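Local coordinates for protein phytase (PDB 2GFI) that removes phosphate from phytate (myo-inositol hexakisphosphate) as a 3-phytase of the histidine acid phosphatase family, at residues K82-A85 with V86-L90; D183-N186 with D187-K190; S404-G407 with F408-N411; D288-D291 with Y292-S296; D273-N277 with E278-Q282. All blocks are in the same frame, centred on the assembly; numbering follows the deposited sequence.

Overall arrangement
The five contacts are local and come along the chain in the order 1, 2, 5, 4, 3. Contacts 5 and 4 mark the two ends of helix 277-295, their centres about 21 Å apart. Contact 1, a little over two turns within helix 77-91, lies about 20 Å from contact 5 between centres. Contacts 2 and 3 belong to loops that lead into strands of the mixed sheet, 189-194 and 410-411. Contact 4 lies nearest the probable catalytic residues: the D291 side chain is about 6 Å from that of D333. Contacts 3 and 5 meet across one subunit interface, G407 N of one copy bonding E278 of another, and contact 2 touches the second subunit.

Contact 1. Residues K82-A85 with V86-L90; sequences KYKA and VYEKL
K84 and E88, one helical turn apart, are joined by a salt bridge, with K84 NZ 2.8 Å from E88 OE2. The ammonium group meets the carboxylate oxygen on its anti side, 19° out of the carboxylate plane. The lysine reaches it through a chain bent at chi2 (38°) and chi4, passing Y87 with CD 4.2 Å from the ring atom CD2. A leucine in place of K84 would probably leave E88 OE2 without its charged mate in this turn and its carboxylate freer to swing away. A85 contributes mainly through its backbone: A85 O accepts K89 N at 2.9 Å, the straightest of the four backbone bonds (N-H...O 169°). V86 N donates to K82 O at 3.0 Å, and one methyl, V86 CG2, packs back against that same carbonyl oxygen at 3.3 Å, which its position beside the backbone N allows. These i to i+4 bonds identify a regular stretch of alpha-helix, with the salt bridge on one flank. V86 faces helix 249-266, touching D251 and L255, and Y87 packs on Y258 of the same helix; K89 adds a salt bridge to D251, tying helix 77-91 to helix 249-266.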
# COMPACT_ATOMS: atom_id res chain seq x y z
N LYS A 82 -11.82 18.77 29.67
CA LYS A 82 -11.64 19.90 28.77
C LYS A 82 -12.31 19.64 27.43
O LYS A 82 -12.92 20.56 26.86
CB LYS A 82 -10.15 20.24 28.56
CG LYS A 82 -9.53 20.93 29.76
CD LYS A 82 -8.00 20.81 29.71
CE LYS A 82 -7.32 21.55 30.83
NZ LYS A 82 -7.81 22.97 30.89
N TYR A 83 -12.20 18.41 26.92
CA TYR A 83 -12.83 18.06 25.63
C TYR A 83 -14.35 18.14 25.77
O TYR A 83 -15.04 18.63 24.87
CB TYR A 83 -12.39 16.67 25.09
CG TYR A 83 -10.90 16.46 24.96
CD1 TYR A 83 -10.03 17.53 24.70
CD2 TYR A 83 -10.33 15.18 25.10
CE1 TYR A 83 -8.66 17.34 24.58
CE2 TYR A 83 -8.95 14.98 24.98
CZ TYR A 83 -8.13 16.07 24.71
OH TYR A 83 -6.76 15.91 24.62
N LYS A 84 -14.86 17.66 26.89
CA LYS A 84 -16.30 17.71 27.16
C LYS A 84 -16.82 19.17 27.21
O LYS A 84 -17.84 19.50 26.59
CB LYS A 84 -16.63 16.95 28.44
CG LYS A 84 -18.13 16.79 28.71
CD LYS A 84 -18.87 16.56 27.43
CE LYS A 84 -20.25 15.92 27.65
NZ LYS A 84 -21.17 16.75 28.44
N ALA A 85 -16.10 20.03 27.93
CA ALA A 85 -16.35 21.48 27.92
C ALA A 85 -16.34 22.13 26.52
O ALA A 85 -17.21 22.94 26.19
CB ALA A 85 -15.39 22.22 28.90
N VAL A 86 -15.37 21.78 25.68
CA VAL A 86 -15.36 22.30 24.31
C VAL A 86 -16.55 21.75 23.55
O VAL A 86 -17.22 22.50 22.84
CB VAL A 86 -14.03 22.03 23.53
CG1 VAL A 86 -14.07 22.74 22.15
CG2 VAL A 86 -12.85 22.57 24.30
N TYR A 87 -16.81 20.46 23.69
CA TYR A 87 -17.94 19.85 23.01
C TYR A 87 -19.23 20.61 23.35
O TYR A 87 -20.07 20.85 22.48
CB TYR A 87 -18.06 18.38 23.42
CG TYR A 87 -19.34 17.70 22.92
CD1 TYR A 87 -19.39 17.09 21.65
CD2 TYR A 87 -20.48 17.63 23.74
CE1 TYR A 87 -20.56 16.45 21.20
CE2 TYR A 87 -21.63 17.00 23.32
CZ TYR A 87 -21.67 16.43 22.04
OH TYR A 87 -22.82 15.82 21.65
N GLU A 88 -19.40 20.94 24.65
CA GLU A 88 -20.59 21.60 25.16
C GLU A 88 -20.67 23.05 24.65
O GLU A 88 -21.76 23.48 24.27
CB GLU A 88 -20.64 21.53 26.69
CG GLU A 88 -21.10 20.18 27.27
CD GLU A 88 -22.39 19.63 26.64
OE1 GLU A 88 -23.27 20.40 26.16
OE2 GLU A 88 -22.58 18.38 26.61
N LYS A 89 -19.54 23.77 24.63
CA LYS A 89 -19.47 25.09 23.98
C LYS A 89 -19.92 24.99 22.52
O LYS A 89 -20.73 25.80 22.08
CB LYS A 89 -18.08 25.72 24.06
CG LYS A 89 -17.78 26.30 25.43
CD LYS A 89 -16.36 26.80 25.62
CE LYS A 89 -16.17 28.20 25.01
NZ LYS A 89 -14.89 28.81 25.48
N LEU A 90 -19.45 23.97 21.80
CA LEU A 90 -19.83 23.81 20.40
C LEU A 90 -21.30 23.49 20.28
O LEU A 90 -21.99 24.08 19.46
CB LEU A 90 -19.00 22.73 19.69
CG LEU A 90 -17.51 23.04 19.57
CD1 LEU A 90 -16.78 21.83 19.12
CD2 LEU A 90 -17.27 24.20 18.64

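Contact 2. Residues D183-N186 with D187-K190; sequences DFSN and DTVK
S185 OG is gripped by two backbone donors, D187 N at 3.0 Å and T188 N at 3.2 Å. Together with V189 N, which donates to the backbone oxygen S185 O at 3.2 Å, these bonds satisfy the definition of an ST motif, with S185 as its first residue. It lies in the connection from helix 166-180 to strand 189-194, the second half of a beta-alpha-beta crossover that starts with the parallel strand 158-163. A chi1 of 80° places the serine oxygen between its own N and carbonyl carbon, from where it can face the two amides ahead of it in sequence.

T188 answers from the other segment. Its OG1 donates to D183 O in a short bond of 2.5 Å, coming in 21° away from the carbonyl plane, and also accepts a weak bond from S185 N. The threonine hydroxyl thereby joins the residue before F184 to the one after it. K190 NZ reaches back to N186 O in a further weak bond.

The apolar side of the turn is carried by F184 and V189, whose side chains meet at a slant. F184 also touches A176 and R177 of helix 166-180, and it packs against R177 of the second subunit, while V189 rests on M180. At the point of meeting, the methyl V189 CG2 lies 3.6 Å from F184 CD1 and 3.7 Å from F184 CE1.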
# COMPACT_ATOMS: atom_id res chain seq x y z
N ASP A 183 0.14 -20.21 27.28
CA ASP A 183 0.93 -20.53 28.47
C ASP A 183 0.76 -19.50 29.58
O ASP A 183 1.34 -19.66 30.65
CB ASP A 183 2.42 -20.60 28.16
CG ASP A 183 2.76 -21.74 27.24
OD1 ASP A 183 2.15 -22.83 27.37
OD2 ASP A 183 3.63 -21.63 26.35
N PHE A 184 0.00 -18.44 29.30
CA PHE A 184 -0.16 -17.36 30.26
C PHE A 184 -0.99 -17.83 31.44
O PHE A 184 -2.02 -18.46 31.25
CB PHE A 184 -0.79 -16.11 29.61
CG PHE A 184 -1.02 -15.01 30.58
CD1 PHE A 184 -0.07 -14.02 30.74
CD2 PHE A 184 -2.13 -15.05 31.45
CE1 PHE A 184 -0.25 -13.01 31.69
CE2 PHE A 184 -2.30 -14.06 32.40
CZ PHE A 184 -1.37 -13.03 32.52
N SER A 185 -0.51 -17.55 32.65
CA SER A 185 -1.22 -17.86 33.90
C SER A 185 -0.50 -17.10 35.01
O SER A 185 0.57 -16.53 34.79
CB SER A 185 -1.19 -19.38 34.21
OG SER A 185 0.05 -19.79 34.78
N ASN A 186 -1.10 -17.10 36.20
CA ASN A 186 -0.47 -16.43 37.35
C ASN A 186 0.75 -17.18 37.82
O ASN A 186 1.55 -16.63 38.57
CB ASN A 186 -1.46 -16.13 38.50
CG ASN A 186 -2.20 -17.35 38.99
OD1 ASN A 186 -1.73 -18.48 38.87
ND2 ASN A 186 -3.40 -17.12 39.54
N ASP A 187 0.92 -18.40 37.33
CA ASP A 187 2.16 -19.14 37.57
C ASP A 187 3.29 -18.84 36.60
O ASP A 187 4.45 -18.82 37.00
CB ASP A 187 1.91 -20.64 37.60
CG ASP A 187 0.97 -21.04 38.72
OD1 ASP A 187 1.07 -20.44 39.84
OD2 ASP A 187 0.10 -21.95 38.56
N THR A 188 2.98 -18.65 35.32
CA THR A 188 4.05 -18.43 34.34
C THR A 188 4.51 -17.00 34.23
O THR A 188 5.58 -16.73 33.70
CB THR A 188 3.69 -19.01 32.98
OG1 THR A 188 2.49 -18.39 32.49
CG2 THR A 188 3.35 -20.53 33.12
N VAL A 189 3.72 -16.07 34.77
CA VAL A 189 4.06 -14.65 34.73
C VAL A 189 3.93 -14.10 36.13
O VAL A 189 2.94 -14.35 36.80
CB VAL A 189 3.14 -13.81 33.77
CG1 VAL A 189 3.56 -12.32 33.75
CG2 VAL A 189 3.11 -14.41 32.36
N LYS A 190 4.94 -13.36 36.57
CA LYS A 190 4.82 -12.70 37.83
C LYS A 190 5.01 -11.21 37.58
O LYS A 190 6.07 -10.79 37.10
CB LYS A 190 5.81 -13.27 38.86
CG LYS A 190 5.46 -14.75 39.34
CD LYS A 190 4.02 -14.93 39.90
CE LYS A 190 3.82 -16.28 40.58
NZ LYS A 190 2.50 -16.30 41.36

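Contact 3. Residues S404-G407 with F408-N411; sequences SGPG and FSCN
P406 O receives the hydroxyl of S409 in a very short bond, with S409 OG 2.5 Å from the carbonyl oxygen. S409 uses its backbone as well: S409 N donates weakly to the same P406 O and, at 3.3 Å, weakly to G405 O. In the return direction G405 N donates to S409 O at 2.8 Å. With chi1 at 57°, OG sits between the serine's own N and carbonyl carbon, which brings it to P406 O and 3.7 Å from P406 CD. Little room is left beside G405, since a beta carbon at that position would come into collision with S409 OG.

F408 and S409 both face G405, which makes this a G1 beta bulge, and the bulge closes a tight turn through P406 and G407. Two successive residues have positive phi: G407 (65°), a value that suits a residue without a side chain, and F408 (55°).

Beyond this shell, Y380 OH also hydrogen-bonds to P406 O, and R389 NH1 bonds to G407 O, so strands 374-382 and 385-392 hold the carbonyls of the turn. C410, next to S409, is bonded by a disulfide to C402, two residues before S404, which links the chain on entry to the turn with the chain leaving it. N411, at the N-cap of helix 412-423, accepts N413 N with its OD1. The F408 ring meets F359 of the third subunit edge-to-face, and G407 N donates to E278 OE1 of that same neighbouring subunit.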
# COMPACT_ATOMS: atom_id res chain seq x y z
N SER A 404 29.50 1.07 15.43
CA SER A 404 30.31 0.32 14.47
C SER A 404 30.19 -1.21 14.64
O SER A 404 30.72 -1.96 13.83
CB SER A 404 31.76 0.79 14.47
OG SER A 404 32.26 0.77 15.77
N GLY A 405 29.47 -1.66 15.67
CA GLY A 405 29.21 -3.10 15.80
C GLY A 405 28.24 -3.55 14.73
O GLY A 405 27.69 -2.71 14.02
N PRO A 406 28.00 -4.85 14.60
CA PRO A 406 27.01 -5.36 13.64
C PRO A 406 25.60 -4.80 13.93
O PRO A 406 25.24 -4.63 15.09
CB PRO A 406 27.02 -6.88 13.88
CG PRO A 406 28.34 -7.13 14.54
CD PRO A 406 28.62 -5.94 15.39
N GLY A 407 24.84 -4.49 12.88
CA GLY A 407 23.52 -3.87 13.02
C GLY A 407 23.61 -2.48 13.64
O GLY A 407 22.68 -2.04 14.30
N PHE A 408 24.75 -1.81 13.43
CA PHE A 408 25.06 -0.48 14.01
C PHE A 408 24.94 -0.41 15.53
O PHE A 408 24.46 0.59 16.11
CB PHE A 408 24.26 0.64 13.33
CG PHE A 408 24.54 0.74 11.88
CD1 PHE A 408 25.74 1.31 11.42
CD2 PHE A 408 23.62 0.26 10.95
CE1 PHE A 408 26.01 1.39 10.04
CE2 PHE A 408 23.86 0.35 9.58
CZ PHE A 408 25.06 0.91 9.13
N SER A 409 25.43 -1.48 16.16
CA SER A 409 25.36 -1.66 17.58
C SER A 409 26.63 -1.16 18.28
O SER A 409 27.63 -0.84 17.65
CB SER A 409 25.14 -3.15 17.87
OG SER A 409 26.18 -3.91 17.28
N CYS A 410 26.56 -1.12 19.60
CA CYS A 410 27.63 -0.64 20.43
C CYS A 410 28.22 -1.80 21.24
O CYS A 410 27.47 -2.48 21.95
CB CYS A 410 27.06 0.38 21.39
SG CYS A 410 28.32 1.23 22.31
N ASN A 411 29.54 -2.04 21.12
CA ASN A 411 30.20 -3.05 21.96
C ASN A 411 29.85 -2.76 23.41
O ASN A 411 29.93 -1.62 23.86
CB ASN A 411 31.73 -3.01 21.79
CG ASN A 411 32.42 -4.27 22.32
OD1 ASN A 411 32.29 -4.62 23.49
ND2 ASN A 411 33.16 -4.94 21.45

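Contact 4. Residues D288-D291 with Y292-S296; sequences DLDD and YYSNS
S294 and D290 are brought together by the serine's chi1 of -48°, which sets OG beside its own backbone N and bends it back along the helix. From there OG donates to D290 O at 2.5 Å. S294 N donates to the same oxygen at 2.9 Å, and the two donors approach from the two sides of the carbonyl plane, each only modestly tilted from it, so one residue grips D290 O twice. D290, with CG anti to its N (chi1 -179°), turns its carboxylate toward the same residue and leaves OD1 3.2 Å from S294 OG.

On another flank L289 and Y293 lie side by side, pointing the same way. The methyl L289 CD2 approaches the edge of the tyrosine ring in its plane, 3.6 Å from Y293 CE2, while Y292 CD2 sits over the centre of one face of that ring. The phenol ends are held by outside partners, Y293 OH by L352 O and Y292 OH by D351. D291 and N295 also run alongside each other, their carboxylate and amide planes 21° apart, but N295 ND2 finds its hydrogen bond at E337 of helix 333-343. Their backbones are joined directly, with N295 N 2.8 Å from D291 O.

These bonds form the last two turns of helix 277-295, which end at N295 before S296 leaves helical geometry. The helix end stands beside helix 333-343, touching T334, E337 and S341, and near the probable active site of this histidine acid phosphatase, with the D291 side chain about 6 Å from that of D333, the predicted proton donor.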
# COMPACT_ATOMS: atom_id res chain seq x y z
N ASP A 288 6.21 19.17 20.86
CA ASP A 288 7.63 18.84 20.97
C ASP A 288 8.35 19.78 21.93
O ASP A 288 9.19 19.34 22.69
CB ASP A 288 8.31 18.92 19.62
CG ASP A 288 8.01 17.73 18.74
OD1 ASP A 288 7.64 16.64 19.28
OD2 ASP A 288 8.13 17.80 17.48
N LEU A 289 8.02 21.09 21.86
CA LEU A 289 8.63 22.09 22.69
C LEU A 289 8.30 21.86 24.16
O LEU A 289 9.19 21.73 25.00
CB LEU A 289 8.09 23.45 22.30
CG LEU A 289 8.80 24.30 21.28
CD1 LEU A 289 8.00 25.58 21.12
CD2 LEU A 289 10.24 24.57 21.74
N ASP A 290 7.02 21.80 24.46
CA ASP A 290 6.60 21.52 25.80
C ASP A 290 7.28 20.26 26.35
O ASP A 290 7.83 20.27 27.45
CB ASP A 290 5.08 21.38 25.84
CG ASP A 290 4.57 21.11 27.21
OD1 ASP A 290 5.13 21.69 28.16
OD2 ASP A 290 3.62 20.32 27.45
N ASP A 291 7.28 19.16 25.60
CA ASP A 291 7.90 17.94 26.13
C ASP A 291 9.40 18.01 26.15
O ASP A 291 10.02 17.44 27.04
CB ASP A 291 7.44 16.71 25.39
CG ASP A 291 5.97 16.47 25.54
OD1 ASP A 291 5.38 16.88 26.57
OD2 ASP A 291 5.31 15.88 24.66
N TYR A 292 10.01 18.70 25.19
CA TYR A 292 11.45 18.83 25.24
C TYR A 292 11.87 19.57 26.51
O TYR A 292 12.78 19.14 27.21
CB TYR A 292 12.04 19.51 24.01
CG TYR A 292 13.52 19.79 24.21
CD1 TYR A 292 14.47 18.77 24.03
CD2 TYR A 292 13.96 21.05 24.62
CE1 TYR A 292 15.83 19.00 24.22
CE2 TYR A 292 15.31 21.30 24.82
CZ TYR A 292 16.24 20.27 24.62
OH TYR A 292 17.58 20.49 24.83
N TYR A 293 11.16 20.65 26.83
CA TYR A 293 11.55 21.52 27.94
C TYR A 293 11.08 21.04 29.31
O TYR A 293 11.60 21.49 30.35
CB TYR A 293 11.10 22.97 27.70
CG TYR A 293 12.00 23.70 26.74
CD1 TYR A 293 13.26 24.14 27.16
CD2 TYR A 293 11.61 23.93 25.40
CE1 TYR A 293 14.10 24.80 26.30
CE2 TYR A 293 12.45 24.58 24.52
CZ TYR A 293 13.70 25.02 24.99
OH TYR A 293 14.55 25.70 24.18
N SER A 294 10.11 20.15 29.31
CA SER A 294 9.57 19.59 30.53
C SER A 294 10.15 18.22 30.84
O SER A 294 10.51 17.95 31.97
CB SER A 294 8.06 19.49 30.41
OG SER A 294 7.60 20.73 29.94
N ASN A 295 10.22 17.36 29.82
CA ASN A 295 10.54 15.95 30.02
C ASN A 295 11.85 15.49 29.44
O ASN A 295 12.18 14.32 29.53
CB ASN A 295 9.45 15.06 29.43
CG ASN A 295 8.07 15.47 29.83
OD1 ASN A 295 7.85 15.95 30.94
ND2 ASN A 295 7.10 15.27 28.92
N SER A 296 12.58 16.40 28.81
CA SER A 296 13.82 16.04 28.17
C SER A 296 14.93 17.03 28.53
O SER A 296 14.85 17.72 29.56
CB SER A 296 13.61 15.94 26.66
OG SER A 296 14.63 15.18 26.05

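Contact 5. Residues D273-N277 with E278-Q282; sequences DIFTN and EEFIQ
T276 and E279 exchange hydrogen bonds as a capping box: E279 N donates to T276 OG1 at 3.2 Å, and T276 N donates to E279 OE1 at 2.9 Å. The second bond is nearly straight (N-H...O 172°), although the donor comes from above the carboxylate plane. T276 chi1 of 63° sets OG1 between its own N and carbonyl carbon, toward E279 N. Behind the cap, helical bonds begin with F280 N to T276 O and I281 N to N277 O.

The charged contact is with helix 229-241: E279 OE2 forms a salt bridge with R237. An alanine in place of E279 would probably leave T276 N without its capping acceptor and R237 without this charged partner.

Apolar contact adds a hydrophobic staple, F275 just before the cap meeting F280 in the first turn. F275 CB lies over one face of the F280 ring, 3.9 Å from its centroid, and the F275 ring turns its edge to that face in a T-shaped pair with planes at 78°.

The staple packs on F256 of helix 249-266, which meets both rings, and F275 and E279 touch A234 of helix 229-241, so the start of helix 277-295 is seated against both helices.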
# COMPACT_ATOMS: atom_id res chain seq x y z
N ASP A 273 -10.71 16.44 10.97
CA ASP A 273 -10.88 17.05 9.63
C ASP A 273 -10.90 18.54 9.59
O ASP A 273 -11.02 19.10 8.52
CB ASP A 273 -12.16 16.57 9.00
CG ASP A 273 -12.21 15.11 8.94
OD1 ASP A 273 -11.11 14.49 8.87
OD2 ASP A 273 -13.27 14.49 8.97
N ILE A 274 -10.79 19.18 10.74
CA ILE A 274 -11.01 20.64 10.78
C ILE A 274 -9.71 21.41 10.65
O ILE A 274 -9.70 22.63 10.54
CB ILE A 274 -11.75 21.02 12.08
CG1 ILE A 274 -10.82 20.89 13.29
CG2 ILE A 274 -13.04 20.18 12.22
CD1 ILE A 274 -11.42 21.45 14.60
N PHE A 275 -8.58 20.69 10.65
CA PHE A 275 -7.28 21.38 10.60
C PHE A 275 -6.53 21.14 9.30
O PHE A 275 -6.69 20.06 8.66
CB PHE A 275 -6.40 20.98 11.81
CG PHE A 275 -6.95 21.46 13.12
CD1 PHE A 275 -7.13 22.83 13.35
CD2 PHE A 275 -7.30 20.55 14.11
CE1 PHE A 275 -7.62 23.29 14.53
CE2 PHE A 275 -7.81 21.01 15.31
CZ PHE A 275 -7.96 22.38 15.53
N THR A 276 -5.73 22.12 8.92
CA THR A 276 -4.82 21.99 7.80
C THR A 276 -3.56 21.32 8.28
O THR A 276 -3.27 21.37 9.46
CB THR A 276 -4.48 23.35 7.19
OG1 THR A 276 -3.78 24.15 8.15
CG2 THR A 276 -5.76 24.13 6.78
N ASN A 277 -2.80 20.73 7.35
CA ASN A 277 -1.49 20.16 7.69
C ASN A 277 -0.61 21.17 8.40
O ASN A 277 0.08 20.86 9.38
CB ASN A 277 -0.77 19.67 6.42
CG ASN A 277 -1.39 18.42 5.86
OD1 ASN A 277 -2.61 18.23 5.95
ND2 ASN A 277 -0.55 17.55 5.30
N GLU A 278 -0.66 22.40 7.92
CA GLU A 278 0.17 23.45 8.48
C GLU A 278 -0.19 23.73 9.96
O GLU A 278 0.68 24.02 10.74
CB GLU A 278 0.08 24.66 7.56
CG GLU A 278 0.44 25.98 8.21
CD GLU A 278 0.56 27.11 7.20
OE1 GLU A 278 -0.23 27.14 6.21
OE2 GLU A 278 1.46 27.96 7.40
N GLU A 279 -1.45 23.57 10.34
CA GLU A 279 -1.85 23.74 11.73
C GLU A 279 -1.41 22.57 12.57
O GLU A 279 -0.89 22.78 13.66
CB GLU A 279 -3.36 23.97 11.83
CG GLU A 279 -3.73 25.34 11.29
CD GLU A 279 -5.13 25.46 10.71
OE1 GLU A 279 -5.89 24.44 10.57
OE2 GLU A 279 -5.46 26.62 10.35
N PHE A 280 -1.59 21.35 12.07
CA PHE A 280 -1.12 20.17 12.77
C PHE A 280 0.37 20.25 13.03
O PHE A 280 0.85 19.89 14.11
CB PHE A 280 -1.35 18.91 11.93
CG PHE A 280 -2.73 18.41 11.95
CD1 PHE A 280 -3.30 17.95 13.13
CD2 PHE A 280 -3.46 18.34 10.77
CE1 PHE A 280 -4.63 17.45 13.14
CE2 PHE A 280 -4.76 17.86 10.77
CZ PHE A 280 -5.35 17.42 11.96
N ILE A 281 1.13 20.69 12.03
CA ILE A 281 2.58 20.74 12.16
C ILE A 281 3.03 21.74 13.25
O ILE A 281 3.99 21.50 14.00
CB ILE A 281 3.20 21.05 10.78
CG1 ILE A 281 3.09 19.82 9.87
CG2 ILE A 281 4.61 21.52 10.92
CD1 ILE A 281 3.35 20.12 8.37
N GLN A 282 2.32 22.87 13.35
CA GLN A 282 2.64 23.85 14.38
C GLN A 282 2.16 23.37 15.72
O GLN A 282 2.86 23.47 16.73
CB GLN A 282 2.03 25.21 14.05
CG GLN A 282 2.76 25.87 12.94
CD GLN A 282 1.96 26.98 12.33
OE1 GLN A 282 1.02 26.72 11.57
NE2 GLN A 282 2.32 28.20 12.64
O HOH W 1 -3.71 26.56 7.61